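Local coordinates for repressor protein C2 (Enterobacteria phage P22, PDB 2R1J) that binds the phage OR and OL operators through its N-terminal helix-turn-helix domain and blocks transcription of lytic genes, so that the prophage stays dormant, at residues Leu5-Arg11 with Glu39-Pro45; Ile10-Arg14 with Ala56-Ser60. All coordinates share one frame; numbering follows the deposited sequence.

Contact 1: Leu5-Arg11 with Glu39-Pro45; sequences LMGERIR and ERSETEP. With nucleotides of chain A; nucleotides of chain B.
G7 and E39 bring their backbones together most closely, with CA atoms 3.8 Å apart. Each CA leans on the other's carbonyl oxygen: G7 CA lies 3.4 Å from E39 O, and E39 CA makes the reciprocal CA-H...O contact with G7 O. No side chain stands between the two main chains here. The E39 side chain then runs alongside helix 6-17, its CG against I10 CG2, and presents its carboxylate to R11, whose chain crosses it at about a right angle. R11 starts with CG anti to the backbone N (chi1 173°) and bends at chi3, which brings NE to 3.0 Å from E39 OE1; NH2 reaches the same oxygen with a longer bond. OE1 lies at the guanidinium edge, yet the two planes stand 78° apart, and NE meets it from above the carboxylate plane. Q21 also donates to OE1, while R14 takes OE2 in a salt bridge, so both buried oxygens are held. This is the helix-turn-helix domain of the Cro/C1 family: helix 6-17 packs on the end of helix 32-39, where S41, with positive phi, closes a Schellman motif. R11 NH2 continues to OP1 of DT4 of chain B at 2.7 Å, and the carboxylate probably steadies the arginine that bonds the phosphate. M6 is buried and packed as well: bent at chi3 (44°), it lays CE against E44 CG at 3.5 Å and against P45 CD. Beyond it, the backbone N of E44 donates to OP2 of DT12 of chain A. Toward the exposed L5 and S41 the fit becomes looser. A water bridges G7 N and S41 OG, which are 4.0 Å apart, and L5 CD1 and CB pass by that hydroxyl.

Contact 2: Ile10-Arg14 with Ala56-Ser60; sequences IRARR and ALQCS. With nucleotides of chain B.
R13 lays one face of its guanidinium over the backbone carbonyl of L57, with L57 C 3.8 Å above the plane and offset toward the rim. Q58 O and C59 CB approach the same group obliquely. R13 NH2 is 2.8 Å from L57 O and R13 NH1 is 3.2 Å from Q58 O, but the angles are poor and neither pair is a hydrogen bond; the cation rests against the carbonyls, an arrangement that is probably electrostatically favourable. These carbonyls follow the last turn of helix 47-56, where Q58, with positive phi, completes a Schellman motif. In this all-helical Cro/C1-type domain, the contact joins helix 6-17 to the turn leading into helix 61-66. The R13 chain turns at chi2 (59°) and runs antiparallel to the L57 side chain, R13 CG passing 3.8 Å from L57 CB. R13 therefore covers L57 with its aliphatic part and the turn with its charged end. L57 is the buried side of the contact: its two methyls lie against the helix backbone, CD1 by I10 O and I10 CG2, CD2 4.0 Å from R14 N. L24 of helix 21-28 also touches L57, while L64 of helix 61-66 packs on both I10 and C59. R14, next along the helix, sends its end away from the turn. Its chain leaves with CG anti to the backbone N (chi1 179°) and bends at chi3, and its NE is salt-bridged to E39. NH1 is bonded to I19 O and has only a weak bond to the operator. That weak bond runs obliquely to the guanidinium, with R14 NH1 3.3 Å from OP1 of DT3 of chain B.

Both contacts are built on helix 6-17 and share I10 and R11, yet each faces a different inter-helix loop: contact 1 the one after helix 32-39, contact 2 the one after helix 47-56. Each combines buried residues with an exposed margin. Contact 1 buries more surface, 481 against 256 Å², and is the more polar, with a salt bridge, a water bridge and phosphates of both DNA strands. Contact 2 has no hydrogen bond across its segments and depends on the packing of L57 and on the R13 guanidinium lying over the L57 carbonyl. They meet where R14 NE of contact 2 binds E39 OE2 of contact 1 at 2.7 Å, so one carboxylate joins two phosphate-facing arginines.

Contact 1: Leu5-Arg11 with Glu39-Pro45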
# COMPACT_ATOMS: atom_id res chain seq x y z
N LEU C 5 -7.15 -15.56 -0.75
CA LEU C 5 -7.10 -14.17 -1.22
C LEU C 5 -6.92 -13.17 -0.09
O LEU C 5 -7.29 -13.45 1.06
CB LEU C 5 -8.38 -13.84 -1.97
CG LEU C 5 -8.65 -14.70 -3.20
CD1 LEU C 5 -10.08 -14.46 -3.66
CD2 LEU C 5 -7.64 -14.35 -4.31
N MET C 6 -6.38 -11.99 -0.39
CA MET C 6 -6.21 -10.97 0.65
C MET C 6 -7.55 -10.65 1.30
O MET C 6 -7.62 -10.50 2.51
CB MET C 6 -5.60 -9.68 0.06
CG MET C 6 -5.62 -8.50 1.04
SD MET C 6 -4.62 -7.06 0.51
CE MET C 6 -5.09 -7.02 -1.15
N GLY C 7 -8.60 -10.55 0.49
CA GLY C 7 -9.92 -10.22 1.00
C GLY C 7 -10.39 -11.14 2.12
O GLY C 7 -11.08 -10.72 3.05
N GLU C 8 -9.99 -12.41 2.02
CA GLU C 8 -10.36 -13.41 3.02
C GLU C 8 -9.63 -13.14 4.32
O GLU C 8 -10.19 -13.31 5.41
CB GLU C 8 -10.06 -14.82 2.48
CG GLU C 8 -11.09 -15.28 1.45
CD GLU C 8 -10.66 -16.52 0.65
OE1 GLU C 8 -11.56 -17.22 0.13
OE2 GLU C 8 -9.45 -16.79 0.53
N ARG C 9 -8.36 -12.73 4.22
CA ARG C 9 -7.58 -12.42 5.40
C ARG C 9 -8.10 -11.15 6.07
O ARG C 9 -8.04 -11.00 7.29
CB ARG C 9 -6.11 -12.25 5.04
CG ARG C 9 -5.45 -13.58 4.70
CD ARG C 9 -3.95 -13.44 4.47
NE ARG C 9 -3.63 -12.85 3.16
CZ ARG C 9 -3.61 -13.52 2.01
NH1 ARG C 9 -3.89 -14.83 1.98
NH2 ARG C 9 -3.30 -12.89 0.89
N ILE C 10 -8.63 -10.24 5.26
CA ILE C 10 -9.18 -9.00 5.79
C ILE C 10 -10.44 -9.30 6.59
O ILE C 10 -10.58 -8.84 7.73
CB ILE C 10 -9.51 -8.01 4.63
CG1 ILE C 10 -8.20 -7.49 4.02
CG2 ILE C 10 -10.31 -6.84 5.14
CD1 ILE C 10 -8.43 -6.55 2.82
N ARG C 11 -11.35 -10.08 6.01
CA ARG C 11 -12.60 -10.39 6.69
C ARG C 11 -12.33 -11.19 7.95
O ARG C 11 -12.86 -10.86 9.01
CB ARG C 11 -13.58 -11.13 5.77
CG ARG C 11 -14.84 -11.63 6.45
CD ARG C 11 -15.87 -12.10 5.44
NE ARG C 11 -16.45 -10.96 4.72
CZ ARG C 11 -17.29 -11.06 3.69
NH1 ARG C 11 -17.66 -12.25 3.24
NH2 ARG C 11 -17.74 -9.96 3.10
N GLU C 39 -13.03 -7.07 0.91
CA GLU C 39 -13.23 -8.42 1.45
C GLU C 39 -13.66 -9.43 0.41
O GLU C 39 -13.28 -10.60 0.49
CB GLU C 39 -14.26 -8.41 2.61
CG GLU C 39 -13.81 -7.52 3.74
CD GLU C 39 -14.60 -7.68 5.03
OE1 GLU C 39 -15.76 -8.10 4.96
OE2 GLU C 39 -14.04 -7.34 6.08
N ARG C 40 -14.43 -8.98 -0.58
CA ARG C 40 -14.91 -9.84 -1.64
C ARG C 40 -13.96 -9.86 -2.84
O ARG C 40 -14.25 -10.47 -3.88
CB ARG C 40 -16.30 -9.41 -2.08
CG ARG C 40 -17.39 -9.67 -1.03
CD ARG C 40 -18.74 -9.18 -1.48
NE ARG C 40 -18.76 -7.73 -1.52
CZ ARG C 40 -18.58 -7.01 -2.62
NH1 ARG C 40 -18.38 -7.61 -3.79
NH2 ARG C 40 -18.55 -5.68 -2.55
N SER C 41 -12.83 -9.20 -2.69
CA SER C 41 -11.83 -9.15 -3.75
C SER C 41 -12.33 -8.44 -5.03
O SER C 41 -11.83 -8.71 -6.14
CB SER C 41 -11.34 -10.57 -4.07
OG SER C 41 -10.56 -11.06 -2.99
N GLU C 42 -13.29 -7.54 -4.87
CA GLU C 42 -13.84 -6.74 -5.99
C GLU C 42 -12.77 -5.69 -6.38
O GLU C 42 -12.67 -5.27 -7.54
CB GLU C 42 -15.14 -6.04 -5.55
CG GLU C 42 -15.86 -5.26 -6.66
CD GLU C 42 -17.18 -4.60 -6.20
OE1 GLU C 42 -17.50 -3.52 -6.73
OE2 GLU C 42 -17.91 -5.17 -5.34
N THR C 43 -11.99 -5.27 -5.39
CA THR C 43 -10.88 -4.32 -5.57
C THR C 43 -9.86 -4.61 -4.46
O THR C 43 -10.11 -5.45 -3.59
CB THR C 43 -11.35 -2.86 -5.37
OG1 THR C 43 -11.92 -2.72 -4.06
CG2 THR C 43 -12.38 -2.48 -6.43
N GLU C 44 -8.72 -3.93 -4.51
CA GLU C 44 -7.68 -4.05 -3.48
C GLU C 44 -7.43 -2.63 -2.98
O GLU C 44 -7.57 -1.65 -3.72
CB GLU C 44 -6.39 -4.62 -4.04
CG GLU C 44 -6.48 -6.11 -4.27
CD GLU C 44 -5.18 -6.74 -4.74
OE1 GLU C 44 -4.11 -6.10 -4.70
OE2 GLU C 44 -5.25 -7.92 -5.15
N PRO C 45 -7.05 -2.49 -1.70
CA PRO C 45 -6.80 -1.15 -1.17
C PRO C 45 -5.60 -0.47 -1.82
O PRO C 45 -4.61 -1.14 -2.15
CB PRO C 45 -6.57 -1.39 0.32
CG PRO C 45 -6.05 -2.81 0.37
CD PRO C 45 -6.82 -3.54 -0.69
P DT A 12 -7.48 -2.10 -7.58
OP1 DT A 12 -6.13 -2.22 -6.98
OP2 DT A 12 -8.42 -3.22 -7.52
O5' DT A 12 -8.19 -0.78 -7.06
C5' DT A 12 -7.42 0.40 -6.87
C4' DT A 12 -8.29 1.53 -6.37
O4' DT A 12 -9.24 1.91 -7.40
C3' DT A 12 -9.11 1.19 -5.12
O3' DT A 12 -8.74 2.10 -4.09
C2' DT A 12 -10.55 1.32 -5.58
C1' DT A 12 -10.47 2.25 -6.78
N1 DT A 12 -11.53 2.09 -7.79
C2 DT A 12 -12.22 3.22 -8.18
O2 DT A 12 -12.04 4.31 -7.68
N3 DT A 12 -13.13 3.02 -9.17
C4 DT A 12 -13.42 1.87 -9.82
O4 DT A 12 -14.21 1.88 -10.77
C5 DT A 12 -12.71 0.70 -9.34
C7 DT A 12 -13.03 -0.63 -9.93
C6 DT A 12 -11.80 0.87 -8.36
P DT B 4 -20.62 -8.57 2.02
OP1 DT B 4 -20.17 -9.97 1.92
OP2 DT B 4 -19.60 -7.50 2.22
O5' DT B 4 -21.50 -8.28 0.73
C5' DT B 4 -22.67 -9.07 0.49
C4' DT B 4 -23.43 -8.57 -0.71
O4' DT B 4 -24.05 -7.30 -0.44
C3' DT B 4 -22.64 -8.40 -2.01
O3' DT B 4 -23.45 -8.93 -3.06
C2' DT B 4 -22.50 -6.89 -2.14
C1' DT B 4 -23.79 -6.40 -1.52
N1 DT B 4 -23.78 -5.04 -0.94
C2 DT B 4 -24.78 -4.16 -1.31
O2 DT B 4 -25.59 -4.39 -2.19
N3 DT B 4 -24.79 -2.98 -0.61
C4 DT B 4 -23.92 -2.60 0.38
O4 DT B 4 -24.09 -1.54 0.96
C5 DT B 4 -22.85 -3.53 0.66
C7 DT B 4 -21.82 -3.16 1.68
C6 DT B 4 -22.83 -4.69 -0.00
P DT B 5 -22.88 -9.04 -4.55
OP1 DT B 5 -23.40 -10.32 -5.09
OP2 DT B 5 -21.42 -8.76 -4.60
O5' DT B 5 -23.65 -7.86 -5.29
C5' DT B 5 -25.07 -7.81 -5.25
C4' DT B 5 -25.59 -6.61 -6.01
O4' DT B 5 -25.46 -5.40 -5.23
C3' DT B 5 -24.94 -6.32 -7.36
O3' DT B 5 -25.98 -6.10 -8.32
C2' DT B 5 -24.13 -5.06 -7.11
C1' DT B 5 -24.94 -4.36 -6.03
N1 DT B 5 -24.21 -3.46 -5.13
C2 DT B 5 -24.76 -2.23 -4.89
O2 DT B 5 -25.73 -1.83 -5.49
N3 DT B 5 -24.12 -1.49 -3.93
C4 DT B 5 -22.99 -1.83 -3.24
O4 DT B 5 -22.55 -1.08 -2.39
C5 DT B 5 -22.41 -3.11 -3.60
C7 DT B 5 -21.14 -3.56 -2.95
C6 DT B 5 -23.05 -3.85 -4.51
O HOH W 1 -8.31 -9.69 -2.29

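Contact 2: Ile10-Arg14 with Ala56-Ser60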
# COMPACT_ATOMS: atom_id res chain seq x y z
N ILE C 10 -8.63 -10.24 5.26
CA ILE C 10 -9.18 -9.00 5.79
C ILE C 10 -10.44 -9.30 6.59
O ILE C 10 -10.58 -8.84 7.73
CB ILE C 10 -9.51 -8.01 4.63
CG1 ILE C 10 -8.20 -7.49 4.02
CG2 ILE C 10 -10.31 -6.84 5.14
CD1 ILE C 10 -8.43 -6.55 2.82
N ARG C 11 -11.35 -10.08 6.01
CA ARG C 11 -12.60 -10.39 6.69
C ARG C 11 -12.33 -11.19 7.95
O ARG C 11 -12.86 -10.86 9.01
CB ARG C 11 -13.58 -11.13 5.77
CG ARG C 11 -14.84 -11.63 6.45
CD ARG C 11 -15.87 -12.10 5.44
NE ARG C 11 -16.45 -10.96 4.72
CZ ARG C 11 -17.29 -11.06 3.69
NH1 ARG C 11 -17.66 -12.25 3.24
NH2 ARG C 11 -17.74 -9.96 3.10
N ALA C 12 -11.50 -12.22 7.87
CA ALA C 12 -11.24 -13.01 9.07
C ALA C 12 -10.67 -12.15 10.19
O ALA C 12 -11.05 -12.29 11.36
CB ALA C 12 -10.29 -14.15 8.77
N ARG C 13 -9.78 -11.24 9.84
CA ARG C 13 -9.16 -10.37 10.83
C ARG C 13 -10.19 -9.42 11.45
O ARG C 13 -10.15 -9.13 12.65
CB ARG C 13 -8.02 -9.59 10.17
CG ARG C 13 -6.88 -9.26 11.08
CD ARG C 13 -6.27 -10.52 11.64
NE ARG C 13 -5.12 -10.24 12.48
CZ ARG C 13 -5.15 -9.50 13.59
NH1 ARG C 13 -4.05 -9.30 14.30
NH2 ARG C 13 -6.30 -8.98 14.00
N ARG C 14 -11.12 -8.93 10.63
CA ARG C 14 -12.16 -8.04 11.11
C ARG C 14 -13.09 -8.80 12.09
O ARG C 14 -13.44 -8.26 13.14
CB ARG C 14 -12.99 -7.49 9.95
CG ARG C 14 -14.12 -6.57 10.41
CD ARG C 14 -14.83 -5.91 9.24
NE ARG C 14 -15.45 -6.87 8.32
CZ ARG C 14 -16.58 -7.52 8.56
NH1 ARG C 14 -17.23 -7.31 9.71
NH2 ARG C 14 -17.06 -8.36 7.65
N ALA C 56 -5.35 -0.74 11.55
CA ALA C 56 -6.67 -1.01 12.16
C ALA C 56 -6.85 -2.49 12.49
O ALA C 56 -7.48 -2.82 13.50
CB ALA C 56 -7.79 -0.54 11.22
N LEU C 57 -6.31 -3.37 11.66
CA LEU C 57 -6.45 -4.81 11.89
C LEU C 57 -5.30 -5.40 12.70
O LEU C 57 -5.24 -6.60 12.89
CB LEU C 57 -6.56 -5.56 10.56
CG LEU C 57 -7.77 -5.21 9.69
CD1 LEU C 57 -7.73 -6.03 8.39
CD2 LEU C 57 -9.06 -5.48 10.45
N GLN C 58 -4.37 -4.55 13.13
CA GLN C 58 -3.24 -4.97 13.95
C GLN C 58 -2.33 -6.02 13.31
O GLN C 58 -1.93 -6.98 13.96
CB GLN C 58 -3.76 -5.48 15.30
CG GLN C 58 -4.76 -4.52 15.92
CD GLN C 58 -5.34 -5.01 17.24
OE1 GLN C 58 -6.22 -4.37 17.80
NE2 GLN C 58 -4.85 -6.14 17.73
N CYS C 59 -1.99 -5.83 12.04
CA CYS C 59 -1.12 -6.77 11.38
C CYS C 59 -0.27 -6.04 10.35
O CYS C 59 -0.39 -4.83 10.19
CB CYS C 59 -1.95 -7.86 10.71
SG CYS C 59 -3.06 -7.25 9.40
N SER C 60 0.59 -6.76 9.65
CA SER C 60 1.43 -6.10 8.66
C SER C 60 0.74 -6.09 7.29
O SER C 60 -0.12 -6.92 7.01
CB SER C 60 2.78 -6.80 8.53
OG SER C 60 2.64 -8.03 7.83
P DT B 4 -20.62 -8.57 2.02
OP1 DT B 4 -20.17 -9.97 1.92
OP2 DT B 4 -19.60 -7.50 2.22
O5' DT B 4 -21.50 -8.28 0.73
C5' DT B 4 -22.67 -9.07 0.49
C4' DT B 4 -23.43 -8.57 -0.71
O4' DT B 4 -24.05 -7.30 -0.44
C3' DT B 4 -22.64 -8.40 -2.01
O3' DT B 4 -23.45 -8.93 -3.06
C2' DT B 4 -22.50 -6.89 -2.14
C1' DT B 4 -23.79 -6.40 -1.52
N1 DT B 4 -23.78 -5.04 -0.94
C2 DT B 4 -24.78 -4.16 -1.31
O2 DT B 4 -25.59 -4.39 -2.19
N3 DT B 4 -24.79 -2.98 -0.61
C4 DT B 4 -23.92 -2.60 0.38
O4 DT B 4 -24.09 -1.54 0.96
C5 DT B 4 -22.85 -3.53 0.66
C7 DT B 4 -21.82 -3.16 1.68
C6 DT B 4 -22.83 -4.69 -0.00
P DT B 3 -21.34 -6.25 8.56
OP1 DT B 3 -20.48 -7.39 8.97
OP2 DT B 3 -20.87 -4.87 8.75
O5' DT B 3 -21.77 -6.48 7.05
C5' DT B 3 -22.31 -7.74 6.66
C4' DT B 3 -22.76 -7.73 5.22
O4' DT B 3 -23.85 -6.79 5.02
C3' DT B 3 -21.72 -7.41 4.14
O3' DT B 3 -21.73 -8.49 3.20
C2' DT B 3 -22.25 -6.14 3.49
C1' DT B 3 -23.74 -6.26 3.71
N1 DT B 3 -24.51 -5.00 3.66
C2 DT B 3 -25.49 -4.87 2.70
O2 DT B 3 -25.72 -5.71 1.86
N3 DT B 3 -26.18 -3.69 2.75
C4 DT B 3 -26.00 -2.65 3.64
O4 DT B 3 -26.72 -1.65 3.56
C5 DT B 3 -24.95 -2.85 4.61
C7 DT B 3 -24.67 -1.77 5.61
C6 DT B 3 -24.27 -4.00 4.57